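Local coordinates for protein condensin complex subunit 3 (Schizosaccharomyces pombe, PDB 5OQR) that serves as a HEAT-repeat regulatory subunit of condensin, the complex that converts interphase chromatin into condensed, mitotic-like chromosomes, at residues 719-722 / 726-729; 746-751 / 781-786. All coordinates share one frame; numbering follows the deposited sequence.

Interaction 1: 719-722 / 726-729; sequences PNAS and ERKF
Arg727 and Glu726 leave the first turn of helix 725-736 and embrace the preceding loop, each taking hold of backbone atoms. Arg727 starts with CG anti to its own backbone N (chi1 -159°) and bends at chi3, which brings NH2 back to the loop carbonyls. There NH2 donates to Pro719 O at 3.1 Å; this acceptor lies at the guanidinium edge, near its plane, while the nitrogen stands above the carbonyl plane. The same NH2 makes a weak bond to Ala721 O, which stands obliquely to the guanidinium. A long, multivalent donor suits a place where a turning chain presents several carbonyls, and NE takes a third, Leu718 O. The extended Glu726 runs alongside Ser722, and its OE2 accepts a weak bond from Ser722 N at 3.3 Å. With an alanine here in place of Glu726, Ser722 N would probably be left without this acceptor and the loop freer to shift. Arg727 N donates to Ser722 O at 3.3 Å, tying loop to helix start, while the small Ala721 fits its CB against Glu726 CG and Arg727 CA. All this forms the turn between helices 706-717 and 725-736 of HEAT repeat 9, with Glu726 also touching Leu654 and Leu657 of helix 639-661.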
ATOM      1  N   PRO A 719      30.660  -3.867  25.468  1.00 47.34           N
ATOM      2  CA  PRO A 719      31.987  -4.502  25.438  1.00 52.18           C
ATOM      3  C   PRO A 719      32.208  -5.385  24.222  1.00 62.14           C
ATOM      4  O   PRO A 719      33.292  -5.356  23.629  1.00 66.80           O
ATOM      5  CB  PRO A 719      32.010  -5.312  26.742  1.00 50.50           C
ATOM      6  CG  PRO A 719      31.046  -4.626  27.630  1.00 44.48           C
ATOM      7  CD  PRO A 719      29.963  -4.108  26.742  1.00 41.92           C
ATOM      8  N   ASN A 720      31.203  -6.172  23.830  1.00 65.47           N
ATOM      9  CA  ASN A 720      31.360  -7.066  22.689  1.00 68.09           C
ATOM     10  C   ASN A 720      31.328  -6.320  21.365  1.00 73.84           C
ATOM     11  O   ASN A 720      31.795  -6.855  20.354  1.00 76.59           O
ATOM     12  CB  ASN A 720      30.275  -8.141  22.715  1.00 74.16           C
ATOM     13  CG  ASN A 720      30.318  -8.978  23.974  1.00 80.66           C
ATOM     14  OD1 ASN A 720      31.392  -9.267  24.502  1.00 83.59           O
ATOM     15  ND2 ASN A 720      29.150  -9.367  24.468  1.00 83.38           N
ATOM     16  N   ALA A 721      30.788  -5.104  21.342  1.00 65.93           N
ATOM     17  CA  ALA A 721      30.894  -4.273  20.157  1.00 62.82           C
ATOM     18  C   ALA A 721      32.358  -3.944  19.882  1.00 76.61           C
ATOM     19  O   ALA A 721      33.218  -4.021  20.763  1.00 75.84           O
ATOM     20  CB  ALA A 721      30.089  -2.986  20.327  1.00 57.52           C
ATOM     21  N   SER A 722      32.640  -3.583  18.636  1.00 78.23           N
ATOM     22  CA  SER A 722      33.983  -3.211  18.217  1.00 79.14           C
ATOM     23  C   SER A 722      34.097  -1.694  18.212  1.00 70.26           C
ATOM     24  O   SER A 722      33.298  -1.011  17.565  1.00 75.12           O
ATOM     25  CB  SER A 722      34.299  -3.770  16.829  1.00 76.06           C
ATOM     26  OG  SER A 722      33.576  -3.076  15.828  1.00 78.13           O
ATOM     27  N   GLU A 726      30.666   1.174  15.505  1.00 49.69           N
ATOM     28  CA  GLU A 726      29.821   0.172  16.143  1.00 57.53           C
ATOM     29  C   GLU A 726      29.535   0.546  17.592  1.00 51.23           C
ATOM     30  O   GLU A 726      28.384   0.792  17.970  1.00 48.49           O
ATOM     31  CB  GLU A 726      30.491  -1.199  16.045  1.00 62.30           C
ATOM     32  CG  GLU A 726      29.586  -2.376  16.345  1.00 60.18           C
ATOM     33  CD  GLU A 726      30.134  -3.680  15.790  1.00 66.96           C
ATOM     34  OE1 GLU A 726      30.443  -3.727  14.580  1.00 70.90           O
ATOM     35  OE2 GLU A 726      30.272  -4.651  16.562  1.00 70.78           O
ATOM     36  N   ARG A 727      30.580   0.614  18.418  1.00 59.31           N
ATOM     37  CA  ARG A 727      30.395   1.019  19.806  1.00 45.82           C
ATOM     38  C   ARG A 727      29.839   2.434  19.890  1.00 37.66           C
ATOM     39  O   ARG A 727      28.989   2.726  20.738  1.00 33.86           O
ATOM     40  CB  ARG A 727      31.718   0.907  20.559  1.00 54.25           C
ATOM     41  CG  ARG A 727      31.575   0.810  22.069  1.00 49.58           C
ATOM     42  CD  ARG A 727      32.923   0.579  22.729  1.00 59.31           C
ATOM     43  NE  ARG A 727      33.271  -0.837  22.812  1.00 60.60           N
ATOM     44  CZ  ARG A 727      34.499  -1.296  23.037  1.00 67.62           C
ATOM     45  NH1 ARG A 727      35.512  -0.455  23.187  1.00 76.92           N
ATOM     46  NH2 ARG A 727      34.717  -2.602  23.102  1.00 68.21           N
ATOM     47  N   LYS A 728      30.304   3.329  19.016  1.00 41.15           N
ATOM     48  CA  LYS A 728      29.716   4.662  18.932  1.00 42.48           C
ATOM     49  C   LYS A 728      28.222   4.584  18.653  1.00 43.29           C
ATOM     50  O   LYS A 728      27.420   5.273  19.292  1.00 37.45           O
ATOM     51  CB  LYS A 728      30.400   5.478  17.835  1.00 53.28           C
ATOM     52  CG  LYS A 728      31.518   6.391  18.312  1.00 58.37           C
ATOM     53  CD  LYS A 728      31.684   7.597  17.392  1.00 69.35           C
ATOM     54  CE  LYS A 728      30.483   8.537  17.474  1.00 77.57           C
ATOM     55  NZ  LYS A 728      30.775   9.895  16.937  1.00 72.81           N
ATOM     56  N   PHE A 729      27.832   3.755  17.683  1.00 45.03           N
ATOM     57  CA  PHE A 729      26.445   3.737  17.240  1.00 43.38           C
ATOM     58  C   PHE A 729      25.525   3.184  18.320  1.00 43.23           C
ATOM     59  O   PHE A 729      24.414   3.689  18.513  1.00 40.38           O
ATOM     60  CB  PHE A 729      26.316   2.920  15.957  1.00 57.53           C
ATOM     61  CG  PHE A 729      24.914   2.831  15.449  1.00 45.72           C
ATOM     62  CD1 PHE A 729      24.217   1.640  15.510  1.00 48.67           C
ATOM     63  CD2 PHE A 729      24.281   3.948  14.935  1.00 47.24           C
ATOM     64  CE1 PHE A 729      22.920   1.560  15.052  1.00 58.48           C
ATOM     65  CE2 PHE A 729      22.985   3.876  14.476  1.00 56.27           C
ATOM     66  CZ  PHE A 729      22.301   2.684  14.539  1.00 61.69           C
TER

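Interaction 2: 746-751 / 781-786; sequences SDYQRT and LQNEEA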
ATOM      1  N   SER A 746      13.905   2.417  41.968  1.00 48.54           N
ATOM      2  CA  SER A 746      14.784   1.260  41.845  1.00 45.47           C
ATOM      3  C   SER A 746      15.066   0.919  40.388  1.00 43.04           C
ATOM      4  O   SER A 746      16.110   0.335  40.080  1.00 45.41           O
ATOM      5  CB  SER A 746      14.169   0.055  42.558  1.00 46.75           C
ATOM      6  OG  SER A 746      12.902  -0.267  42.016  1.00 46.27           O
ATOM      7  N   ASP A 747      14.154   1.270  39.479  1.00 41.28           N
ATOM      8  CA  ASP A 747      14.398   1.029  38.061  1.00 44.86           C
ATOM      9  C   ASP A 747      15.517   1.923  37.545  1.00 40.57           C
ATOM     10  O   ASP A 747      16.455   1.449  36.895  1.00 40.41           O
ATOM     11  CB  ASP A 747      13.112   1.250  37.262  1.00 43.08           C
ATOM     12  CG  ASP A 747      12.066   0.183  37.528  1.00 47.26           C
ATOM     13  OD1 ASP A 747      12.445  -0.978  37.787  1.00 51.25           O
ATOM     14  OD2 ASP A 747      10.863   0.503  37.479  1.00 47.45           O
ATOM     15  N   TYR A 748      15.441   3.223  37.832  1.00 50.31           N
ATOM     16  CA  TYR A 748      16.522   4.127  37.452  1.00 46.20           C
ATOM     17  C   TYR A 748      17.817   3.755  38.160  1.00 40.51           C
ATOM     18  O   TYR A 748      18.904   3.857  37.579  1.00 36.67           O
ATOM     19  CB  TYR A 748      16.137   5.571  37.770  1.00 35.91           C
ATOM     20  CG  TYR A 748      14.848   6.021  37.132  1.00 32.67           C
ATOM     21  CD1 TYR A 748      14.725   6.100  35.753  1.00 40.47           C
ATOM     22  CD2 TYR A 748      13.756   6.376  37.908  1.00 37.86           C
ATOM     23  CE1 TYR A 748      13.549   6.513  35.167  1.00 37.38           C
ATOM     24  CE2 TYR A 748      12.576   6.791  37.330  1.00 40.67           C
ATOM     25  CZ  TYR A 748      12.479   6.860  35.959  1.00 37.28           C
ATOM     26  OH  TYR A 748      11.303   7.275  35.377  1.00 44.69           O
ATOM     27  N   GLN A 749      17.723   3.324  39.419  1.00 43.31           N
ATOM     28  CA  GLN A 749      18.916   2.898  40.142  1.00 48.42           C
ATOM     29  C   GLN A 749      19.551   1.684  39.481  1.00 42.27           C
ATOM     30  O   GLN A 749      20.780   1.587  39.396  1.00 38.89           O
ATOM     31  CB  GLN A 749      18.565   2.591  41.597  1.00 63.87           C
ATOM     32  CG  GLN A 749      18.180   3.810  42.417  1.00 61.39           C
ATOM     33  CD  GLN A 749      17.639   3.444  43.785  1.00 67.83           C
ATOM     34  OE1 GLN A 749      17.673   2.281  44.188  1.00 62.75           O
ATOM     35  NE2 GLN A 749      17.135   4.438  44.505  1.00 65.57           N
ATOM     36  N   ARG A 750      18.730   0.748  39.001  1.00 42.19           N
ATOM     37  CA  ARG A 750      19.268  -0.467  38.404  1.00 39.93           C
ATOM     38  C   ARG A 750      19.990  -0.166  37.097  1.00 37.18           C
ATOM     39  O   ARG A 750      21.038  -0.754  36.811  1.00 35.28           O
ATOM     40  CB  ARG A 750      18.149  -1.482  38.171  1.00 40.65           C
ATOM     41  CG  ARG A 750      18.605  -2.923  38.304  1.00 60.20           C
ATOM     42  CD  ARG A 750      17.991  -3.824  37.249  1.00 66.69           C
ATOM     43  NE  ARG A 750      18.630  -5.138  37.237  1.00 79.57           N
ATOM     44  CZ  ARG A 750      18.522  -6.021  36.249  1.00 79.13           C
ATOM     45  NH1 ARG A 750      17.797  -5.741  35.174  1.00 76.33           N
ATOM     46  NH2 ARG A 750      19.146  -7.188  36.334  1.00 81.25           N
ATOM     47  N   THR A 751      19.448   0.749  36.291  1.00 38.10           N
ATOM     48  CA  THR A 751      20.090   1.079  35.024  1.00 36.59           C
ATOM     49  C   THR A 751      21.383   1.849  35.249  1.00 30.45           C
ATOM     50  O   THR A 751      22.353   1.669  34.505  1.00 34.74           O
ATOM     51  CB  THR A 751      19.130   1.876  34.135  1.00 33.36           C
ATOM     52  OG1 THR A 751      18.015   1.053  33.784  1.00 30.11           O
ATOM     53  CG2 THR A 751      19.817   2.339  32.855  1.00 31.10           C
ATOM     54  N   LEU A 781      19.469  10.360  37.353  1.00 39.97           N
ATOM     55  CA  LEU A 781      19.474  11.031  38.649  1.00 36.51           C
ATOM     56  C   LEU A 781      18.241  11.907  38.816  1.00 35.08           C
ATOM     57  O   LEU A 781      17.586  11.889  39.864  1.00 39.71           O
ATOM     58  CB  LEU A 781      20.742  11.870  38.796  1.00 31.88           C
ATOM     59  CG  LEU A 781      22.059  11.107  38.920  1.00 29.82           C
ATOM     60  CD1 LEU A 781      23.231  12.052  38.749  1.00 31.32           C
ATOM     61  CD2 LEU A 781      22.130  10.405  40.259  1.00 38.50           C
ATOM     62  N   GLN A 782      17.912  12.687  37.788  1.00 33.72           N
ATOM     63  CA  GLN A 782      16.789  13.612  37.890  1.00 38.37           C
ATOM     64  C   GLN A 782      15.473  12.874  38.100  1.00 39.74           C
ATOM     65  O   GLN A 782      14.611  13.335  38.855  1.00 40.93           O
ATOM     66  CB  GLN A 782      16.727  14.481  36.638  1.00 36.34           C
ATOM     67  CG  GLN A 782      15.536  15.412  36.577  1.00 35.50           C
ATOM     68  CD  GLN A 782      15.574  16.298  35.356  1.00 46.75           C
ATOM     69  OE1 GLN A 782      16.642  16.589  34.822  1.00 52.57           O
ATOM     70  NE2 GLN A 782      14.404  16.723  34.897  1.00 70.08           N
ATOM     71  N   ASN A 783      15.294  11.729  37.438  1.00 41.39           N
ATOM     72  CA  ASN A 783      14.038  10.998  37.564  1.00 42.75           C
ATOM     73  C   ASN A 783      13.943  10.244  38.885  1.00 42.03           C
ATOM     74  O   ASN A 783      12.838  10.072  39.411  1.00 47.21           O
ATOM     75  CB  ASN A 783      13.867  10.040  36.385  1.00 36.63           C
ATOM     76  CG  ASN A 783      13.608  10.767  35.086  1.00 35.13           C
ATOM     77  OD1 ASN A 783      13.186  11.921  35.084  1.00 37.09           O
ATOM     78  ND2 ASN A 783      13.858  10.097  33.970  1.00 37.48           N
ATOM     79  N   GLU A 784      15.070   9.786  39.432  1.00 40.34           N
ATOM     80  CA  GLU A 784      15.068   9.282  40.802  1.00 42.56           C
ATOM     81  C   GLU A 784      14.620  10.362  41.776  1.00 49.43           C
ATOM     82  O   GLU A 784      13.824  10.104  42.684  1.00 63.27           O
ATOM     83  CB  GLU A 784      16.461   8.795  41.197  1.00 43.33           C
ATOM     84  CG  GLU A 784      16.976   7.594  40.446  1.00 46.82           C
ATOM     85  CD  GLU A 784      18.325   7.133  40.976  1.00 55.11           C
ATOM     86  OE1 GLU A 784      18.558   7.267  42.195  1.00 55.98           O
ATOM     87  OE2 GLU A 784      19.157   6.649  40.177  1.00 56.90           O
ATOM     88  N   GLU A 785      15.132  11.581  41.599  1.00 53.98           N
ATOM     89  CA  GLU A 785      14.877  12.655  42.551  1.00 60.09           C
ATOM     90  C   GLU A 785      13.393  12.988  42.619  1.00 61.44           C
ATOM     91  O   GLU A 785      12.812  13.067  43.707  1.00 73.85           O
ATOM     92  CB  GLU A 785      15.699  13.886  42.159  1.00 62.19           C
ATOM     93  CG  GLU A 785      15.524  15.103  43.059  1.00 69.71           C
ATOM     94  CD  GLU A 785      16.304  14.991  44.350  1.00 70.04           C
ATOM     95  OE1 GLU A 785      16.883  13.914  44.607  1.00 62.44           O
ATOM     96  OE2 GLU A 785      16.344  15.985  45.105  1.00 62.50           O
ATOM     97  N   ALA A 786      12.764  13.187  41.466  1.00 65.49           N
ATOM     98  CA  ALA A 786      11.354  13.555  41.414  1.00 69.00           C
ATOM     99  C   ALA A 786      10.496  12.546  42.169  1.00 74.98           C
ATOM    100  O   ALA A 786      10.564  11.344  41.914  1.00 72.49           O
ATOM    101  CB  ALA A 786      10.893  13.669  39.974  1.00 71.35           C
TER
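Tyr748 lays one face of its ring against Asn783, whose CB sits 3.6 Å from the ring centroid and only 16° off the normal, a CH-pi contact made over the face. The Asn783 amide stands above the ring's CE1-CZ side, its plane turned 51° from the ring, with ND2 3.8 Å from Tyr748 CE1. Asparagine suits this place because its short chain offers a methylene to the ring and leaves the polar group at the rim. The Tyr748 hydroxyl is engaged by Pro740 O and Leu743 N, both in the loop that leads into its helix, so a buried aromatic keeps its polar end satisfied. The helices carrying these residues, 745-759 and 767-785, form an antiparallel pair at the C-terminal end of the helical solenoid, their local axes 9.0 Å apart and inclined at 157°. Glu784 has CG anti to its carbonyl carbon (chi1 -66°), which sets CG 3.5 Å from Tyr748 CB; the chain then runs on, extended, and its carboxylate meets the aliphatic part of Gln749: OE1 lies 3.5 Å from Gln749 CG, with the two chains crossing at about a right angle. Long polar residues with aliphatic stems suit this more exposed flank.

Interactions 1 and 2 follow one another along the chain, the first closing before the second opens, and their centres lie 25 Å apart. Their nearest atoms are about 12 Å from each other, so they do not touch. What joins them is a run of successive helices: interaction 1 shapes the entry to helix 725-736, the next helix, 745-759, carries one half of interaction 2, and helix 706-717, which leads into the first loop, packs against Asp747 and Thr751 through Leu708. The means differ: side chains of the helix start hydrogen-bonding loop backbone atoms, beside one backbone-backbone bond, in 719-722 / 726-729, but packing without cross-segment hydrogen bonds in 746-751 / 781-786.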